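Local coordinates for protein BauA (PDB 6HCP) that serves as the outer-membrane receptor for ferric preacinetobactin in Acinetobacter baumannii and probably imports it as a TonB-dependent transporter, at residues Gly50-Lys55 with Gly424-Leu429; Phe62-Tyr67 with Glu139-Pro144; Ala146-Met151 with Asn483-Leu488; Leu438-Arg443 with Pro466-Leu471. All coordinates share one frame; numbering follows the deposited sequence.

Interaction 1: residues Gly50-Lys55 with Gly424-Leu429; sequences GFLGSK and GLADTL
F51 reaches from a short 3-10 turn to the strand 424-429 and presents the rim of its ring, not a flat side, to the backbone there. With CG between the backbone N and the carbonyl carbon (chi1 82°), it projects toward the strand. CE2 comes to 3.8 Å from G424 C, and the peptide atoms G424 O and L425 N lie in the plane of the ring at its edge. Glycine suits position 424 because it has no side chain to hold the ring off the strand. The far tip of the ring, CZ, meets A426 CB obliquely at 3.6 Å. L52 adds one branch to the same small methyl group, its CD2 being 4.0 Å from A426 CB, so a compact alanine is met by two bulky apolar side chains. Further on, the meeting is polar and indirect: a water accepts a hydrogen bond from K55 NZ (2.9 Å) and also bonds T428 OG1 (2.6 Å). The turn is closed by G53 N bonding to G50 O at 3.0 Å, and both glycines adopt positive phi, which favours this residue type. L425 points away from 50-55, and its side chain touches a bound detergent. The contact lies on the inner side of the barrel wall, where F51 also packs on V366 and N368 of strand 361-381 and forms a cation-pi pair with R443, a residue of the following strand 436-451.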
# COMPACT_ATOMS: atom_id res chain seq x y z
N GLY A 50 -19.67 -31.43 24.13
CA GLY A 50 -20.37 -31.20 25.39
C GLY A 50 -20.13 -32.34 26.36
O GLY A 50 -18.99 -32.80 26.50
N PHE A 51 -21.19 -32.82 27.03
CA PHE A 51 -20.98 -33.80 28.12
C PHE A 51 -20.64 -35.20 27.57
O PHE A 51 -20.30 -36.08 28.36
CB PHE A 51 -22.16 -33.77 29.11
CG PHE A 51 -23.40 -34.55 28.75
CD1 PHE A 51 -23.82 -34.71 27.45
CD2 PHE A 51 -24.19 -35.07 29.76
CE1 PHE A 51 -25.01 -35.36 27.14
CE2 PHE A 51 -25.38 -35.72 29.46
CZ PHE A 51 -25.79 -35.86 28.16
N LEU A 52 -20.64 -35.40 26.25
CA LEU A 52 -20.14 -36.67 25.69
C LEU A 52 -18.60 -36.73 25.80
O LEU A 52 -18.02 -37.79 25.65
CB LEU A 52 -20.55 -36.83 24.22
CG LEU A 52 -22.05 -36.75 23.92
CD1 LEU A 52 -22.30 -36.86 22.42
CD2 LEU A 52 -22.81 -37.82 24.69
N GLY A 53 -17.97 -35.60 26.12
CA GLY A 53 -16.52 -35.50 26.27
C GLY A 53 -15.77 -35.56 24.94
O GLY A 53 -16.31 -35.26 23.86
N SER A 54 -14.50 -35.93 25.03
CA SER A 54 -13.59 -35.86 23.89
C SER A 54 -13.97 -36.91 22.84
O SER A 54 -14.08 -38.09 23.12
CB SER A 54 -12.16 -36.02 24.35
OG SER A 54 -11.29 -36.08 23.23
N LYS A 55 -14.11 -36.48 21.59
CA LYS A 55 -14.36 -37.41 20.49
C LYS A 55 -13.48 -37.01 19.30
O LYS A 55 -13.31 -35.83 19.02
CB LYS A 55 -15.84 -37.42 20.10
CG LYS A 55 -16.78 -37.93 21.19
CD LYS A 55 -18.26 -37.81 20.87
CE LYS A 55 -18.74 -38.77 19.81
NZ LYS A 55 -18.76 -40.17 20.31
N GLY A 424 -29.17 -34.22 32.69
CA GLY A 424 -29.10 -34.82 31.40
C GLY A 424 -28.55 -36.24 31.43
O GLY A 424 -27.87 -36.64 32.38
N LEU A 425 -28.92 -37.00 30.40
CA LEU A 425 -28.51 -38.39 30.25
C LEU A 425 -28.34 -38.67 28.76
O LEU A 425 -29.20 -38.32 27.96
CB LEU A 425 -29.58 -39.30 30.87
CG LEU A 425 -29.35 -40.81 30.75
CD1 LEU A 425 -28.12 -41.25 31.55
CD2 LEU A 425 -30.58 -41.56 31.24
N ALA A 426 -27.26 -39.39 28.41
CA ALA A 426 -27.08 -39.87 27.06
C ALA A 426 -26.34 -41.21 27.06
O ALA A 426 -25.55 -41.49 27.93
CB ALA A 426 -26.35 -38.87 26.19
N ASP A 427 -26.63 -42.00 26.02
CA ASP A 427 -25.95 -43.25 25.76
C ASP A 427 -25.56 -43.27 24.28
O ASP A 427 -26.37 -42.92 23.42
CB ASP A 427 -26.85 -44.45 26.07
CG ASP A 427 -26.17 -45.82 26.00
OD1 ASP A 427 -24.92 -45.87 26.11
OD2 ASP A 427 -26.92 -46.83 25.96
N THR A 428 -24.32 -43.70 24.02
CA THR A 428 -23.87 -43.99 22.68
C THR A 428 -23.70 -45.51 22.55
O THR A 428 -22.91 -46.10 23.27
CB THR A 428 -22.55 -43.27 22.34
OG1 THR A 428 -22.71 -41.85 22.44
CG2 THR A 428 -22.07 -43.60 20.94
N LEU A 429 -24.50 -46.10 21.67
CA LEU A 429 -24.49 -47.50 21.36
C LEU A 429 -23.63 -47.70 20.11
O LEU A 429 -23.97 -47.15 19.06
CB LEU A 429 -25.92 -47.98 21.10
CG LEU A 429 -26.88 -47.94 22.29
CD1 LEU A 429 -27.39 -46.53 22.54
CD2 LEU A 429 -28.06 -48.85 22.02
O HOH W 1 -20.44 -40.54 22.63

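Interaction 2: residues Phe62-Tyr67 with Glu139-Pro144; sequences FNTISY and EVLKGP. With EDO (1,2-ethanediol), chain H.
The plug domain of this TonB-dependent receptor contains a small mixed sheet, and the antiparallel pairing of T64, I65 and S66 with L141, V140 and E139 forms one of its borders. I65 and V140 are a hydrogen-bonded pair: I65 N donates to V140 O at 3.0 Å, and V140 N to I65 O at 2.8 Å. K142 N extends the pairing by bonding N63 O at 3.0 Å. The branched I65 and V140 suit a strand and lie side by side, with I65 CG2 4.0 Å from V140 CB. T64 and L141 are turned to the other surface of the sheet, where T64 CG2 meets L141 CG. S66 and E139 share that surface; S66 OG, anti to its backbone N (chi1 174°), donates to a water that in turn donates to E139 OE2, while E139 OE1 is bonded by N162 ND2. The long methylenes of K142 cross the N63 amide obliquely, with CE 3.5 Å from N63 OD1; NZ makes a salt bridge with D88, and N63 ND2 bonds S529 OG. S66 N, which does not face strand 139-142, donates to O2 of an ethanediol, probably from the crystallisation liquor, at 2.7 Å. Strand 64-68 is outermost in the sheet, strand 135-142 lies between it and 159-165, helix 81-84 covers Y67 and V140, and F62 touches N483 and I485 of barrel strand 478-489.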
# COMPACT_ATOMS: atom_id res chain seq x y z
N PHE A 62 -21.33 -34.39 14.36
CA PHE A 62 -21.54 -32.95 14.38
C PHE A 62 -20.39 -32.33 13.59
O PHE A 62 -19.35 -32.99 13.42
CB PHE A 62 -21.50 -32.41 15.82
CG PHE A 62 -22.58 -32.94 16.72
CD1 PHE A 62 -23.86 -32.41 16.68
CD2 PHE A 62 -22.33 -34.01 17.56
CE1 PHE A 62 -24.87 -32.98 17.43
CE2 PHE A 62 -23.34 -34.55 18.33
CZ PHE A 62 -24.60 -34.04 18.26
N ASN A 63 -20.61 -31.12 13.06
CA ASN A 63 -19.58 -30.38 12.36
C ASN A 63 -18.76 -29.60 13.39
O ASN A 63 -19.25 -28.66 14.04
CB ASN A 63 -20.22 -29.51 11.27
CG ASN A 63 -19.22 -28.88 10.33
OD1 ASN A 63 -18.08 -28.64 10.71
ND2 ASN A 63 -19.62 -28.65 9.09
N THR A 64 -17.53 -30.07 13.62
CA THR A 64 -16.65 -29.61 14.67
C THR A 64 -15.28 -29.25 14.09
O THR A 64 -14.85 -29.82 13.09
CB THR A 64 -16.43 -30.67 15.75
OG1 THR A 64 -15.95 -31.86 15.11
CG2 THR A 64 -17.69 -30.94 16.54
N ILE A 65 -14.62 -28.28 14.73
CA ILE A 65 -13.23 -27.97 14.40
C ILE A 65 -12.55 -27.47 15.66
O ILE A 65 -13.18 -26.84 16.52
CB ILE A 65 -13.14 -26.95 13.25
CG1 ILE A 65 -11.67 -26.73 12.84
CG2 ILE A 65 -13.81 -25.64 13.62
CD1 ILE A 65 -11.44 -26.66 11.38
N SER A 66 -11.27 -27.84 15.82
CA SER A 66 -10.48 -27.36 16.94
C SER A 66 -9.17 -26.76 16.44
O SER A 66 -8.40 -27.44 15.79
CB SER A 66 -10.22 -28.48 17.91
OG SER A 66 -9.33 -28.06 18.93
N TYR A 67 -8.95 -25.49 16.78
CA TYR A 67 -7.74 -24.76 16.40
C TYR A 67 -6.73 -24.86 17.54
O TYR A 67 -7.08 -24.69 18.71
CB TYR A 67 -8.06 -23.30 16.11
CG TYR A 67 -9.09 -23.10 15.04
CD1 TYR A 67 -8.76 -23.23 13.70
CD2 TYR A 67 -10.41 -22.81 15.36
CE1 TYR A 67 -9.72 -23.13 12.71
CE2 TYR A 67 -11.39 -22.71 14.37
CZ TYR A 67 -11.01 -22.76 13.04
OH TYR A 67 -11.97 -22.75 12.06
N GLU A 139 -12.19 -24.53 20.24
CA GLU A 139 -13.01 -25.51 19.62
C GLU A 139 -14.37 -24.90 19.26
O GLU A 139 -14.93 -24.09 20.00
CB GLU A 139 -13.25 -26.70 20.56
CG GLU A 139 -12.00 -27.31 21.15
CD GLU A 139 -12.27 -28.48 22.07
OE1 GLU A 139 -13.45 -28.64 22.53
OE2 GLU A 139 -11.32 -29.27 22.30
N VAL A 140 -14.91 -25.32 18.12
CA VAL A 140 -16.21 -24.89 17.65
C VAL A 140 -17.04 -26.13 17.34
O VAL A 140 -16.60 -27.03 16.61
CB VAL A 140 -16.15 -23.98 16.41
CG1 VAL A 140 -17.54 -23.50 16.00
CG2 VAL A 140 -15.23 -22.79 16.62
N LEU A 141 -18.27 -26.14 17.85
CA LEU A 141 -19.28 -27.11 17.45
C LEU A 141 -20.44 -26.33 16.84
O LEU A 141 -20.97 -25.43 17.47
CB LEU A 141 -19.75 -27.91 18.67
CG LEU A 141 -20.74 -29.03 18.34
CD1 LEU A 141 -20.59 -30.19 19.30
CD2 LEU A 141 -22.17 -28.52 18.33
N LYS A 142 -20.75 -26.62 15.58
CA LYS A 142 -21.68 -25.82 14.82
C LYS A 142 -23.11 -26.32 15.07
O LYS A 142 -23.39 -27.52 15.15
CB LYS A 142 -21.33 -25.82 13.33
CG LYS A 142 -19.96 -25.20 13.06
CD LYS A 142 -19.53 -25.29 11.62
CE LYS A 142 -18.02 -25.21 11.48
NZ LYS A 142 -17.65 -25.05 10.06
N GLY A 143 -24.01 -25.34 15.19
CA GLY A 143 -25.43 -25.59 15.44
C GLY A 143 -25.72 -25.71 16.92
O GLY A 143 -24.82 -25.70 17.76
N PRO A 144 -27.01 -25.82 17.29
CA PRO A 144 -27.41 -25.87 18.70
C PRO A 144 -27.01 -27.21 19.32
O PRO A 144 -26.76 -28.19 18.58
CB PRO A 144 -28.93 -25.74 18.64
CG PRO A 144 -29.30 -26.23 17.26
CD PRO A 144 -28.16 -25.77 16.38
C1 EDO H . -11.93 -31.85 15.55
O1 EDO H . -12.72 -33.04 15.38
C2 EDO H . -11.42 -31.35 14.20
O2 EDO H . -10.68 -30.11 14.39
O HOH W 2 -22.95 -29.92 13.83
O HOH W 3 -9.34 -29.98 20.70

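Interaction 3: residues Ala146-Met151 with Asn483-Leu488; sequences ALLNGM and NYIEGL. With C8E ((hydroxyethyloxy)tri(ethyloxy)octane), chain B.
A146 opens a short helix of the plug that is fastened to E486 on the wall of the beta-barrel, strand 478-489. The direct hydrogen bond runs from A146 N to E486 O, 2.8 Å long and nearly straight at 164°, giving an amide at the helix start an acceptor from the other domain. Alanine fits here because its small CB can sit 3.3 Å from that same E486 O. Two waters reinforce the join: one accepts from E486 N and, weakly, from L147 N, and the other donates to G150 O while accepting from L488 N. G150 follows the helix with positive phi, readily adopted by glycine, and its N bonds back to A146 O. Within the strand, Y484 OH donates to the anti lone pair of E486 OE2 at 2.6 Å, while E486 OE1 is bonded by T465, so both carboxylate oxygens have partners. The guanidinium of R443, from strand 436-451, donates through NH2 to the backbone carbonyl L147 O. The apolar contacts fall into two groups. I485 CD1 lies 3.9 Å from L148 CG, the two side chains crossing at about a right angle, and L148 is backed by V49, L52 and F62. At the other end L488 CG meets A146 CB. M151 CG, anti to its backbone N (chi1 -178°), lies 3.3 Å from L488 O; further along, SD is 3.8 Å from L488 CB.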
# COMPACT_ATOMS: atom_id res chain seq x y z
N ALA A 146 -28.32 -28.27 22.96
CA ALA A 146 -28.87 -28.25 24.36
C ALA A 146 -28.71 -29.61 25.05
O ALA A 146 -28.37 -29.69 26.23
CB ALA A 146 -30.32 -27.80 24.37
N LEU A 147 -28.88 -30.71 24.32
CA LEU A 147 -28.69 -32.03 24.96
C LEU A 147 -27.29 -32.11 25.56
O LEU A 147 -27.09 -32.57 26.69
CB LEU A 147 -28.92 -33.18 23.97
CG LEU A 147 -28.45 -34.54 24.49
CD1 LEU A 147 -29.23 -34.93 25.75
CD2 LEU A 147 -28.54 -35.63 23.43
N LEU A 148 -26.30 -31.67 24.79
CA LEU A 148 -24.87 -31.82 25.16
C LEU A 148 -24.47 -30.81 26.23
O LEU A 148 -23.63 -31.11 27.06
CB LEU A 148 -24.01 -31.62 23.91
CG LEU A 148 -24.40 -32.44 22.69
CD1 LEU A 148 -23.46 -32.15 21.52
CD2 LEU A 148 -24.42 -33.92 23.03
N ASN A 149 -25.01 -29.58 26.13
CA ASN A 149 -24.42 -28.43 26.81
C ASN A 149 -25.41 -27.70 27.72
O ASN A 149 -25.00 -26.81 28.45
CB ASN A 149 -23.87 -27.43 25.79
CG ASN A 149 -22.49 -27.83 25.29
OD1 ASN A 149 -21.64 -28.18 26.09
ND2 ASN A 149 -22.32 -27.86 23.98
N GLY A 150 -26.70 -28.02 27.63
CA GLY A 150 -27.70 -27.24 28.33
C GLY A 150 -27.87 -25.86 27.70
O GLY A 150 -27.75 -25.70 26.49
N MET A 151 -28.47 -24.95 28.45
CA MET A 151 -28.76 -23.65 27.94
C MET A 151 -27.74 -22.68 28.50
O MET A 151 -27.75 -22.36 29.69
CB MET A 151 -30.18 -23.21 28.35
CG MET A 151 -30.60 -21.85 27.79
SD MET A 151 -32.35 -21.53 28.13
CE MET A 151 -32.28 -21.23 29.89
N ASN A 483 -28.01 -35.89 12.57
CA ASN A 483 -28.42 -35.60 13.93
C ASN A 483 -29.75 -34.84 13.91
O ASN A 483 -30.15 -34.22 12.93
CB ASN A 483 -27.33 -34.89 14.73
CG ASN A 483 -27.05 -33.47 14.29
OD1 ASN A 483 -27.97 -32.65 14.25
ND2 ASN A 483 -25.81 -33.19 13.92
N TYR A 484 -30.44 -34.95 15.04
CA TYR A 484 -31.50 -34.04 15.43
C TYR A 484 -31.16 -33.57 16.83
O TYR A 484 -30.88 -34.40 17.71
CB TYR A 484 -32.87 -34.71 15.44
CG TYR A 484 -33.96 -33.84 16.04
CD1 TYR A 484 -34.67 -32.96 15.25
CD2 TYR A 484 -34.15 -33.78 17.41
CE1 TYR A 484 -35.63 -32.11 15.78
CE2 TYR A 484 -35.05 -32.88 17.98
CZ TYR A 484 -35.81 -32.07 17.16
OH TYR A 484 -36.71 -31.18 17.70
N ILE A 485 -31.12 -32.25 17.02
CA ILE A 485 -30.80 -31.69 18.32
C ILE A 485 -31.42 -30.29 18.41
O ILE A 485 -31.75 -29.67 17.40
CB ILE A 485 -29.28 -31.71 18.54
CG1 ILE A 485 -28.87 -31.42 19.98
CG2 ILE A 485 -28.58 -30.78 17.56
CD1 ILE A 485 -27.44 -31.81 20.30
N GLU A 486 -31.61 -29.82 19.63
CA GLU A 486 -32.30 -28.57 19.87
C GLU A 486 -31.36 -27.58 20.55
O GLU A 486 -30.34 -27.96 21.08
CB GLU A 486 -33.55 -28.82 20.71
CG GLU A 486 -34.50 -29.82 20.07
CD GLU A 486 -35.79 -30.10 20.85
OE1 GLU A 486 -35.83 -29.79 22.06
OE2 GLU A 486 -36.76 -30.59 20.21
N GLY A 487 -31.75 -26.31 20.52
CA GLY A 487 -31.21 -25.28 21.36
C GLY A 487 -32.31 -24.60 22.14
O GLY A 487 -33.48 -24.58 21.70
N LEU A 488 -31.97 -24.11 23.33
CA LEU A 488 -32.96 -23.51 24.21
C LEU A 488 -32.63 -22.03 24.43
O LEU A 488 -31.48 -21.65 24.60
CB LEU A 488 -33.01 -24.27 25.53
CG LEU A 488 -33.52 -25.71 25.46
CD1 LEU A 488 -33.51 -26.34 26.85
CD2 LEU A 488 -34.91 -25.77 24.86
C1 C8E B . -29.90 -25.01 0.43
C2 C8E B . -29.85 -25.77 1.74
C3 C8E B . -30.25 -27.24 1.60
C4 C8E B . -30.67 -27.87 2.93
C5 C8E B . -32.05 -28.50 2.81
C6 C8E B . -32.46 -29.17 4.11
C7 C8E B . -31.33 -29.99 4.72
C8 C8E B . -31.85 -30.92 5.81
O9 C8E B . -30.85 -31.87 6.13
C10 C8E B . -31.22 -32.70 7.23
C11 C8E B . -31.71 -34.08 6.77
O12 C8E B . -31.98 -34.95 7.89
C13 C8E B . -31.94 -36.35 7.58
C14 C8E B . -31.73 -37.14 8.87
O15 C8E B . -31.90 -36.31 10.03
C16 C8E B . -33.00 -36.73 10.84
C17 C8E B . -32.57 -36.98 12.29
O18 C8E B . -31.67 -38.09 12.40
C19 C8E B . -32.34 -39.31 12.74
C20 C8E B . -31.31 -40.35 13.16
O21 C8E B . -30.14 -39.60 13.52
O HOH W 4 -31.38 -31.16 22.34
O HOH W 5 -29.08 -24.50 24.15

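Interaction 4: residues Leu438-Arg443 with Pro466-Leu471; sequences LTLGLR and PGVALL. With C8E ((hydroxyethyloxy)tri(ethyloxy)octane), chain C.
L440 CG stands anti to its carbonyl carbon (chi1 -62°) and chi2 is extended to CD1 (176°), leaving CD2 as the branch that meets V468 CG2, itself anti to its backbone N. The two side chains then lie side by side, with L440 CD2 only 3.3 Å from V468 CG2, tighter than usual for two carbons. L438 CD1 reaches the same CG2 at 3.9 Å. The backbones pair through four hydrogen bonds. T439 N bonds A469 O at 2.8 Å, and A469 N returns to T439 O at 2.9 Å; G441 and G467 exchange a second such pair, in which G467 N sits well above the carbonyl plane of G441 O (37°). On the surface bearing L438, L440, L442, P466, V468 and L470, apolar groups suit a lipid-like surrounding, and a bound detergent places its C7 3.6 Å from P466 CB. At residues 439-441 and 467-469 the opposite surface is small: A469, G441, G467 and T439, whose OG1 bonds T428. Such a greasy outside, with an inward face of small residues at this point, on antiparallel strands whose axes are 4.7 Å apart, belongs to a hairpin of an outer-membrane beta-barrel.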
# COMPACT_ATOMS: atom_id res chain seq x y z
N LEU A 438 -24.81 -44.92 17.55
CA LEU A 438 -26.10 -44.22 17.77
C LEU A 438 -26.07 -43.57 19.15
O LEU A 438 -25.89 -44.26 20.16
CB LEU A 438 -27.25 -45.22 17.68
CG LEU A 438 -28.62 -44.68 18.08
CD1 LEU A 438 -29.11 -43.66 17.08
CD2 LEU A 438 -29.63 -45.82 18.20
N THR A 439 -26.24 -42.24 19.17
CA THR A 439 -26.28 -41.50 20.43
C THR A 439 -27.73 -41.02 20.64
O THR A 439 -28.36 -40.53 19.72
CB THR A 439 -25.29 -40.33 20.41
OG1 THR A 439 -23.96 -40.81 20.28
CG2 THR A 439 -25.35 -39.49 21.67
N LEU A 440 -28.26 -41.26 21.84
CA LEU A 440 -29.62 -40.88 22.25
C LEU A 440 -29.48 -40.20 23.61
O LEU A 440 -28.79 -40.72 24.50
CB LEU A 440 -30.50 -42.11 22.46
CG LEU A 440 -30.77 -43.01 21.27
CD1 LEU A 440 -31.57 -44.22 21.73
CD2 LEU A 440 -31.52 -42.26 20.18
N GLY A 441 -30.30 -39.17 23.85
CA GLY A 441 -30.32 -38.60 25.17
C GLY A 441 -31.46 -37.61 25.37
O GLY A 441 -32.16 -37.23 24.42
N LEU A 442 -31.61 -37.19 26.62
CA LEU A 442 -32.47 -36.07 26.89
C LEU A 442 -31.90 -35.24 28.03
O LEU A 442 -31.07 -35.71 28.80
CB LEU A 442 -33.89 -36.59 27.18
CG LEU A 442 -34.11 -37.22 28.54
CD1 LEU A 442 -34.22 -36.18 29.63
CD2 LEU A 442 -35.39 -38.06 28.49
N ARG A 443 -32.36 -33.97 28.09
CA ARG A 443 -32.01 -33.07 29.15
C ARG A 443 -33.25 -32.28 29.58
O ARG A 443 -34.04 -31.85 28.76
CB ARG A 443 -30.88 -32.13 28.70
CG ARG A 443 -30.49 -31.10 29.74
CD ARG A 443 -29.27 -30.26 29.34
NE ARG A 443 -28.09 -31.05 29.04
CZ ARG A 443 -27.37 -31.73 29.93
NH1 ARG A 443 -27.50 -31.45 31.23
NH2 ARG A 443 -26.53 -32.66 29.51
N PRO A 466 -34.72 -33.46 23.69
CA PRO A 466 -34.05 -34.69 23.27
C PRO A 466 -32.94 -34.40 22.25
O PRO A 466 -32.92 -33.34 21.64
CB PRO A 466 -35.19 -35.46 22.60
CG PRO A 466 -36.02 -34.36 21.95
CD PRO A 466 -35.90 -33.16 22.86
N GLY A 467 -32.10 -35.41 22.02
CA GLY A 467 -31.17 -35.40 20.90
C GLY A 467 -30.90 -36.82 20.44
O GLY A 467 -30.97 -37.77 21.25
N VAL A 468 -30.69 -36.97 19.13
CA VAL A 468 -30.30 -38.25 18.58
C VAL A 468 -29.30 -38.00 17.44
O VAL A 468 -29.41 -37.03 16.70
CB VAL A 468 -31.52 -39.04 18.09
CG1 VAL A 468 -32.36 -38.25 17.11
CG2 VAL A 468 -31.13 -40.38 17.49
N ALA A 469 -28.27 -38.84 17.38
CA ALA A 469 -27.28 -38.73 16.33
C ALA A 469 -26.84 -40.13 15.91
O ALA A 469 -26.75 -41.04 16.73
CB ALA A 469 -26.11 -37.93 16.83
N LEU A 470 -26.58 -40.29 14.62
CA LEU A 470 -26.14 -41.55 14.06
C LEU A 470 -24.89 -41.31 13.23
O LEU A 470 -24.87 -40.40 12.38
CB LEU A 470 -27.27 -42.12 13.20
CG LEU A 470 -26.96 -43.43 12.47
CD1 LEU A 470 -26.61 -44.52 13.47
CD2 LEU A 470 -28.14 -43.83 11.60
N LEU A 471 -23.86 -42.11 13.48
CA LEU A 471 -22.65 -42.06 12.71
C LEU A 471 -22.30 -43.46 12.17
O LEU A 471 -22.33 -44.42 12.91
CB LEU A 471 -21.52 -41.53 13.58
CG LEU A 471 -20.23 -41.33 12.81
CD1 LEU A 471 -19.61 -39.98 13.10
CD2 LEU A 471 -19.26 -42.47 13.08
C1 C8E C . -39.19 -34.85 17.31
C2 C8E C . -37.85 -35.55 17.27
C3 C8E C . -37.56 -36.16 18.63
C4 C8E C . -36.22 -36.90 18.66
C5 C8E C . -36.35 -38.17 19.48
C6 C8E C . -35.14 -38.49 20.33
C7 C8E C . -35.60 -38.95 21.69
C8 C8E C . -34.46 -39.65 22.38
O9 C8E C . -34.82 -39.79 23.74
C10 C8E C . -34.53 -41.06 24.29
C11 C8E C . -34.32 -40.96 25.79
O12 C8E C . -33.09 -41.61 26.14
C13 C8E C . -33.18 -42.63 27.13
C14 C8E C . -31.90 -42.61 27.96
O15 C8E C . -30.75 -42.65 27.11

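Three of the four contacts meet on one patch of barrel wall: strands 412-431, 436-451, 461-473 and 478-489 are consecutive in the chain and adjacent in the barrel. Interaction 4 pairs the middle two, its centre about 9 Å from that of interaction 1 and 10 Å from that of interaction 3, which bring N-terminal and plug segments against the outer two. Interaction 2, in the plug sheet, falls within the span bridged by interaction 1 and ends before interaction 3 begins; interactions 1 and 3 cross along the chain, and interaction 4 lies between the segments of interaction 3. R443 joins interactions 1, 3 and 4, meeting F51, bonding L147 O and, weakly, A146 O, which ties plug to barrel.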